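Local coordinates for Poly(Beta-D-mannuronate) lyase (Pseudopedobacter saltans, PDB 7O79), which probably cleaves alginate, as a family 6 polysaccharide lyase with poly(beta-D-mannuronate) lyase activity built on a parallel beta-helix, at residues S89-T103 with Y118-C132. Sequence-based numbering, arbitrary orientation.
Sequences SVIQFNSDYCKLENT and YWVLFRGNNNLMQYC
Phe-93 and Phe-122 lie one above the other inside successive coils of the beta-helix, their rings in an offset stack with centroids 4.5 Å apart and planes only 8° from parallel. In both, CG stands anti to the carbonyl carbon, which points the two rings the same way. Val-120 CG1 meets the edge of the Phe-93 ring, 3.8 Å from its CE1. Further along the interior, Leu-100 CD2 touches Met-129 SD at 3.7 Å, and Cys-132 SG packs against Leu-100 CG.

Parallel backbone bonding joins the coils twice: Ile-91 and Phe-93 bond with Trp-119, Leu-121 and Arg-123, and Cys-98 and Leu-100 with Leu-128 and Gln-130. Where the chain turns between these strands, side chains take over. The amide of Asn-127 bridges to the preceding turn: ND2 donates to Ser-95 O (3.0 Å), which lies in the amide plane, while OD1 accepts from Cys-98 N (3.0 Å) and from a water also bound to Ser-95 N. Asp-96 OD1 takes Asn-125 N at 2.9 Å on its anti side, tilted from the carboxylate plane, and a weak bond from Asn-125 ND2; Asn-125 OD1 accepts from Arg-152 N of the next coil.

On the outer surface, Asn-126 CB sits over the centre of the Tyr-97 ring in a CH-pi contact, and its amide lies 9° from the ring plane, stacked on it. Gln-130 NE2 gives Glu-101 OE2 a nearly straight bond (3.1 Å, 172° at the hydrogen), on the syn side but tilted out of the carboxylate plane; the other oxygen, OE1, forms a salt bridge with Lys-99 NZ, so both carboxylate oxygens are held.

The stacking and bonding continue on either side: Phe-68 of strand 65-68 stacks on Phe-93, whereas toward strand 155-162 Phe-122 and Met-129 pack on Val-156, Gln-130 OE1 bonds Gln-157, and Asn-154 OD1 receives Asn-127 N.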
loop_
_atom_site.group_PDB
_atom_site.type_symbol
_atom_site.label_atom_id
_atom_site.label_comp_id
_atom_site.label_asym_id
_atom_site.label_seq_id
_atom_site.Cartn_x
_atom_site.Cartn_y
_atom_site.Cartn_z
ATOM N N SER A 89 -0.411 -7.838 16.128
ATOM C CA SER A 89 -1.124 -6.757 15.460
ATOM C C SER A 89 -2.219 -6.248 16.384
ATOM O O SER A 89 -2.806 -7.014 17.158
ATOM C CB SER A 89 -1.732 -7.211 14.122
ATOM O OG SER A 89 -2.444 -6.140 13.498
ATOM N N VAL A 90 -2.494 -4.948 16.316
ATOM C CA VAL A 90 -3.570 -4.411 17.151
ATOM C C VAL A 90 -4.913 -4.993 16.719
ATOM O O VAL A 90 -5.721 -5.428 17.547
ATOM C CB VAL A 90 -3.575 -2.876 17.100
ATOM C CG1 VAL A 90 -4.778 -2.323 17.813
ATOM C CG2 VAL A 90 -2.284 -2.330 17.706
ATOM N N ILE A 91 -5.172 -5.009 15.420
ATOM C CA ILE A 91 -6.405 -5.549 14.863
ATOM C C ILE A 91 -6.027 -6.639 13.872
ATOM O O ILE A 91 -5.094 -6.464 13.077
ATOM C CB ILE A 91 -7.237 -4.442 14.182
ATOM C CG1 ILE A 91 -7.814 -3.502 15.239
ATOM C CG2 ILE A 91 -8.370 -5.069 13.359
ATOM C CD1 ILE A 91 -8.216 -2.171 14.712
ATOM N N GLN A 92 -6.744 -7.759 13.898
ATOM C CA GLN A 92 -6.388 -8.865 13.020
ATOM C C GLN A 92 -7.626 -9.520 12.418
ATOM O O GLN A 92 -8.549 -9.907 13.144
ATOM C CB GLN A 92 -5.531 -9.893 13.765
ATOM C CG GLN A 92 -4.898 -10.917 12.840
ATOM C CD GLN A 92 -3.653 -11.573 13.425
ATOM O OE1 GLN A 92 -2.931 -10.971 14.225
ATOM N NE2 GLN A 92 -3.416 -12.826 13.044
ATOM N N PHE A 93 -7.643 -9.626 11.080
ATOM C CA PHE A 93 -8.716 -10.303 10.341
ATOM C C PHE A 93 -8.259 -11.736 10.098
ATOM O O PHE A 93 -7.479 -11.993 9.179
ATOM C CB PHE A 93 -9.007 -9.608 9.011
ATOM C CG PHE A 93 -9.652 -8.231 9.140
ATOM C CD1 PHE A 93 -8.872 -7.098 9.336
ATOM C CD2 PHE A 93 -11.032 -8.076 9.026
ATOM C CE1 PHE A 93 -9.455 -5.830 9.445
ATOM C CE2 PHE A 93 -11.629 -6.803 9.127
ATOM C CZ PHE A 93 -10.845 -5.685 9.327
ATOM N N ASN A 94 -8.759 -12.679 10.903
ATOM C CA ASN A 94 -8.370 -14.082 10.784
ATOM C C ASN A 94 -9.409 -14.942 10.077
ATOM O O ASN A 94 -9.244 -16.161 10.023
ATOM C CB ASN A 94 -8.086 -14.692 12.162
ATOM C CG ASN A 94 -6.791 -14.195 12.753
ATOM O OD1 ASN A 94 -5.766 -14.164 12.072
ATOM N ND2 ASN A 94 -6.824 -13.818 14.036
ATOM N N SER A 95 -10.464 -14.342 9.538
ATOM C CA SER A 95 -11.579 -15.099 8.974
ATOM C C SER A 95 -12.021 -14.382 7.701
ATOM O O SER A 95 -11.259 -13.609 7.117
ATOM C CB SER A 95 -12.700 -15.250 10.013
ATOM O OG SER A 95 -13.643 -16.221 9.611
ATOM N N ASP A 96 -13.260 -14.621 7.262
ATOM C CA ASP A 96 -13.745 -14.102 5.989
ATOM C C ASP A 96 -14.960 -13.207 6.174
ATOM O O ASP A 96 -15.753 -13.391 7.096
ATOM C CB ASP A 96 -14.124 -15.208 4.988
ATOM C CG ASP A 96 -13.059 -16.280 4.845
ATOM O OD1 ASP A 96 -11.849 -15.963 4.939
ATOM O OD2 ASP A 96 -13.447 -17.429 4.562
ATOM N N TYR A 97 -15.080 -12.221 5.281
ATOM C CA TYR A 97 -16.264 -11.367 5.205
ATOM C C TYR A 97 -16.553 -10.672 6.533
ATOM O O TYR A 97 -17.703 -10.581 6.966
ATOM C CB TYR A 97 -17.486 -12.163 4.726
ATOM C CG TYR A 97 -17.537 -12.313 3.220
ATOM C CD1 TYR A 97 -17.901 -11.236 2.417
ATOM C CD2 TYR A 97 -17.237 -13.525 2.603
ATOM C CE1 TYR A 97 -17.957 -11.356 1.037
ATOM C CE2 TYR A 97 -17.287 -13.660 1.225
ATOM C CZ TYR A 97 -17.663 -12.565 0.449
ATOM O OH TYR A 97 -17.722 -12.657 -0.926
ATOM N N CYS A 98 -15.508 -10.193 7.197
ATOM C CA CYS A 98 -15.693 -9.332 8.359
ATOM C C CYS A 98 -15.464 -7.875 7.971
ATOM O O CYS A 98 -14.919 -7.572 6.906
ATOM C CB CYS A 98 -14.765 -9.740 9.505
ATOM S SG CYS A 98 -15.083 -11.414 10.109
ATOM N N LYS A 99 -15.901 -6.968 8.850
ATOM C CA LYS A 99 -15.805 -5.544 8.580
ATOM C C LYS A 99 -15.418 -4.782 9.832
ATOM O O LYS A 99 -15.999 -4.993 10.897
ATOM C CB LYS A 99 -17.127 -4.985 8.027
ATOM C CG LYS A 99 -17.038 -3.481 7.678
ATOM C CD LYS A 99 -18.264 -2.986 6.892
ATOM C CE LYS A 99 -19.568 -3.520 7.471
ATOM N NZ LYS A 99 -20.682 -2.526 7.424
ATOM N N LEU A 100 -14.459 -3.874 9.689
ATOM C CA LEU A 100 -14.129 -2.894 10.715
ATOM C C LEU A 100 -14.506 -1.519 10.187
ATOM O O LEU A 100 -14.118 -1.160 9.072
ATOM C CB LEU A 100 -12.638 -2.912 11.054
ATOM C CG LEU A 100 -12.199 -1.819 12.044
ATOM C CD1 LEU A 100 -12.764 -2.155 13.414
ATOM C CD2 LEU A 100 -10.687 -1.671 12.115
ATOM N N GLU A 101 -15.255 -0.750 10.969
ATOM C CA GLU A 101 -15.519 0.606 10.524
ATOM C C GLU A 101 -15.673 1.534 11.712
ATOM O O GLU A 101 -15.921 1.101 12.838
ATOM C CB GLU A 101 -16.720 0.674 9.567
ATOM C CG GLU A 101 -17.991 0.015 9.990
ATOM C CD GLU A 101 -19.058 0.142 8.889
ATOM O OE1 GLU A 101 -20.120 -0.484 9.003
ATOM O OE2 GLU A 101 -18.842 0.903 7.914
ATOM N N ASN A 102 -15.442 2.823 11.434
ATOM C CA ASN A 102 -15.585 3.911 12.396
ATOM C C ASN A 102 -14.688 3.713 13.616
ATOM O O ASN A 102 -15.052 4.071 14.729
ATOM C CB ASN A 102 -17.049 4.095 12.818
ATOM C CG ASN A 102 -17.409 5.563 13.044
ATOM O OD1 ASN A 102 -16.738 6.460 12.532
ATOM N ND2 ASN A 102 -18.476 5.812 13.802
ATOM N N THR A 103 -13.487 3.181 13.400
ATOM C CA THR A 103 -12.537 2.885 14.464
ATOM C C THR A 103 -11.250 3.673 14.254
ATOM O O THR A 103 -10.833 3.902 13.120
ATOM C CB THR A 103 -12.257 1.371 14.504
ATOM O OG1 THR A 103 -13.470 0.692 14.840
ATOM C CG2 THR A 103 -11.135 0.997 15.503
ATOM N N TYR A 118 2.053 -4.959 13.702
ATOM C CA TYR A 118 1.176 -4.250 12.777
ATOM C C TYR A 118 0.109 -3.484 13.549
ATOM O O TYR A 118 -0.159 -3.749 14.721
ATOM C CB TYR A 118 0.442 -5.199 11.831
ATOM C CG TYR A 118 1.257 -6.094 10.947
ATOM C CD1 TYR A 118 1.651 -7.351 11.380
ATOM C CD2 TYR A 118 1.592 -5.707 9.650
ATOM C CE1 TYR A 118 2.382 -8.192 10.561
ATOM C CE2 TYR A 118 2.326 -6.545 8.819
ATOM C CZ TYR A 118 2.716 -7.782 9.276
ATOM O OH TYR A 118 3.442 -8.628 8.450
ATOM N N TRP A 119 -0.547 -2.554 12.862
ATOM C CA TRP A 119 -1.775 -2.031 13.442
ATOM C C TRP A 119 -2.996 -2.770 12.905
ATOM O O TRP A 119 -3.921 -3.073 13.670
ATOM C CB TRP A 119 -1.865 -0.521 13.211
ATOM C CG TRP A 119 -1.136 0.230 14.310
ATOM C CD1 TRP A 119 -0.273 -0.302 15.222
ATOM C CD2 TRP A 119 -1.207 1.628 14.594
ATOM N NE1 TRP A 119 0.195 0.675 16.061
ATOM C CE2 TRP A 119 -0.362 1.873 15.694
ATOM C CE3 TRP A 119 -1.900 2.697 14.022
ATOM C CZ2 TRP A 119 -0.199 3.142 16.246
ATOM C CZ3 TRP A 119 -1.728 3.968 14.565
ATOM C CH2 TRP A 119 -0.890 4.173 15.674
ATOM N N VAL A 120 -2.987 -3.146 11.625
ATOM C CA VAL A 120 -4.060 -3.943 11.043
ATOM C C VAL A 120 -3.417 -5.012 10.172
ATOM O O VAL A 120 -2.619 -4.695 9.283
ATOM C CB VAL A 120 -5.041 -3.083 10.203
ATOM C CG1 VAL A 120 -6.132 -3.950 9.618
ATOM C CG2 VAL A 120 -5.641 -1.950 11.037
ATOM N N LEU A 121 -3.766 -6.273 10.408
ATOM C CA LEU A 121 -3.217 -7.376 9.635
ATOM C C LEU A 121 -4.344 -8.205 9.047
ATOM O O LEU A 121 -5.233 -8.659 9.776
ATOM C CB LEU A 121 -2.299 -8.263 10.488
ATOM C CG LEU A 121 -1.754 -9.471 9.722
ATOM C CD1 LEU A 121 -0.870 -9.058 8.564
ATOM C CD2 LEU A 121 -1.007 -10.443 10.651
ATOM N N PHE A 122 -4.314 -8.395 7.729
ATOM C CA PHE A 122 -5.297 -9.237 7.055
ATOM C C PHE A 122 -4.753 -10.646 6.865
ATOM O O PHE A 122 -3.653 -10.829 6.329
ATOM C CB PHE A 122 -5.688 -8.640 5.706
ATOM C CG PHE A 122 -6.519 -7.415 5.830
ATOM C CD1 PHE A 122 -7.897 -7.522 5.878
ATOM C CD2 PHE A 122 -5.936 -6.153 5.898
ATOM C CE1 PHE A 122 -8.693 -6.395 5.992
ATOM C CE2 PHE A 122 -6.742 -5.017 6.012
ATOM C CZ PHE A 122 -8.110 -5.143 6.071
ATOM N N ARG A 123 -5.547 -11.630 7.268
ATOM C CA ARG A 123 -5.145 -13.024 7.208
ATOM C C ARG A 123 -6.376 -13.899 6.944
ATOM O O ARG A 123 -6.655 -14.867 7.655
ATOM C CB ARG A 123 -4.428 -13.385 8.508
ATOM C CG ARG A 123 -3.703 -14.666 8.489
ATOM C CD ARG A 123 -3.002 -14.835 9.831
ATOM N NE ARG A 123 -2.812 -16.243 10.154
ATOM C CZ ARG A 123 -3.802 -17.129 10.288
ATOM N NH1 ARG A 123 -5.082 -16.767 10.149
ATOM N NH2 ARG A 123 -3.509 -18.389 10.582
ATOM N N GLY A 124 -7.126 -13.548 5.906
ATOM C CA GLY A 124 -8.406 -14.147 5.574
ATOM C C GLY A 124 -8.976 -13.395 4.389
ATOM O O GLY A 124 -8.357 -12.461 3.866
ATOM N N ASN A 125 -10.175 -13.793 3.964
ATOM C CA ASN A 125 -10.662 -13.356 2.659
ATOM C C ASN A 125 -11.885 -12.447 2.707
ATOM O O ASN A 125 -12.726 -12.520 3.605
ATOM C CB ASN A 125 -10.957 -14.558 1.756
ATOM C CG ASN A 125 -9.808 -15.529 1.714
ATOM O OD1 ASN A 125 -8.756 -15.240 1.125
ATOM N ND2 ASN A 125 -9.992 -16.690 2.322
ATOM N N ASN A 126 -11.969 -11.580 1.706
ATOM C CA ASN A 126 -13.142 -10.731 1.503
ATOM C C ASN A 126 -13.463 -9.851 2.713
ATOM O O ASN A 126 -14.624 -9.578 3.004
ATOM C CB ASN A 126 -14.352 -11.576 1.095
ATOM C CG ASN A 126 -14.037 -12.505 -0.049
ATOM O OD1 ASN A 126 -13.489 -13.590 0.140
ATOM N ND2 ASN A 126 -14.341 -12.064 -1.255
ATOM N N ASN A 127 -12.439 -9.367 3.398
ATOM C CA ASN A 127 -12.653 -8.473 4.525
ATOM C C ASN A 127 -12.621 -7.001 4.095
ATOM O O ASN A 127 -12.038 -6.629 3.072
ATOM C CB ASN A 127 -11.620 -8.735 5.623
ATOM C CG ASN A 127 -11.655 -10.182 6.129
ATOM O OD1 ASN A 127 -12.565 -10.565 6.870
ATOM N ND2 ASN A 127 -10.663 -10.984 5.732
ATOM N N LEU A 128 -13.261 -6.158 4.904
ATOM C CA LEU A 128 -13.435 -4.744 4.599
ATOM C C LEU A 128 -13.093 -3.884 5.807
ATOM O O LEU A 128 -13.552 -4.160 6.917
ATOM C CB LEU A 128 -14.871 -4.464 4.151
ATOM C CG LEU A 128 -15.235 -3.008 3.851
ATOM C CD1 LEU A 128 -14.335 -2.394 2.794
ATOM C CD2 LEU A 128 -16.680 -2.962 3.389
ATOM N N MET A 129 -12.258 -2.867 5.591
ATOM C CA MET A 129 -11.999 -1.803 6.560
ATOM C C MET A 129 -12.321 -0.472 5.912
ATOM O O MET A 129 -11.753 -0.153 4.867
ATOM C CB MET A 129 -10.533 -1.757 7.015
ATOM C CG MET A 129 -10.316 -0.956 8.293
ATOM S SD MET A 129 -8.664 -1.124 9.056
ATOM C CE MET A 129 -7.585 -0.443 7.781
ATOM N N GLN A 130 -13.183 0.329 6.547
ATOM C CA GLN A 130 -13.537 1.609 5.958
ATOM C C GLN A 130 -13.913 2.602 7.051
ATOM O O GLN A 130 -14.373 2.216 8.125
ATOM C CB GLN A 130 -14.671 1.461 4.935
ATOM C CG GLN A 130 -15.985 0.937 5.513
ATOM C CD GLN A 130 -17.079 0.843 4.455
ATOM O OE1 GLN A 130 -16.795 0.723 3.260
ATOM N NE2 GLN A 130 -18.336 0.893 4.895
ATOM N N TYR A 131 -13.692 3.885 6.765
ATOM C CA TYR A 131 -13.920 4.976 7.724
ATOM C C TYR A 131 -13.207 4.733 9.048
ATOM O O TYR A 131 -13.764 4.916 10.131
ATOM C CB TYR A 131 -15.407 5.215 7.944
ATOM C CG TYR A 131 -16.092 5.564 6.655
ATOM C CD1 TYR A 131 -15.928 6.829 6.088
ATOM C CD2 TYR A 131 -16.866 4.634 5.977
ATOM C CE1 TYR A 131 -16.543 7.169 4.891
ATOM C CE2 TYR A 131 -17.481 4.973 4.782
ATOM C CZ TYR A 131 -17.312 6.242 4.251
ATOM O OH TYR A 131 -17.919 6.583 3.064
ATOM N N CYS A 132 -11.945 4.337 8.955
ATOM C CA CYS A 132 -11.100 4.222 10.125
ATOM C C CYS A 132 -9.953 5.219 10.024
ATOM O O CYS A 132 -9.571 5.644 8.931
ATOM C CB CYS A 132 -10.585 2.790 10.289
ATOM S SG CYS A 132 -11.893 1.580 10.670
HETATM O O HOH W 1 -8.183 -17.230 7.651
HETATM O O HOH W 2 -11.634 -11.746 9.245
HETATM O O HOH W 3 -16.599 -7.796 4.549
#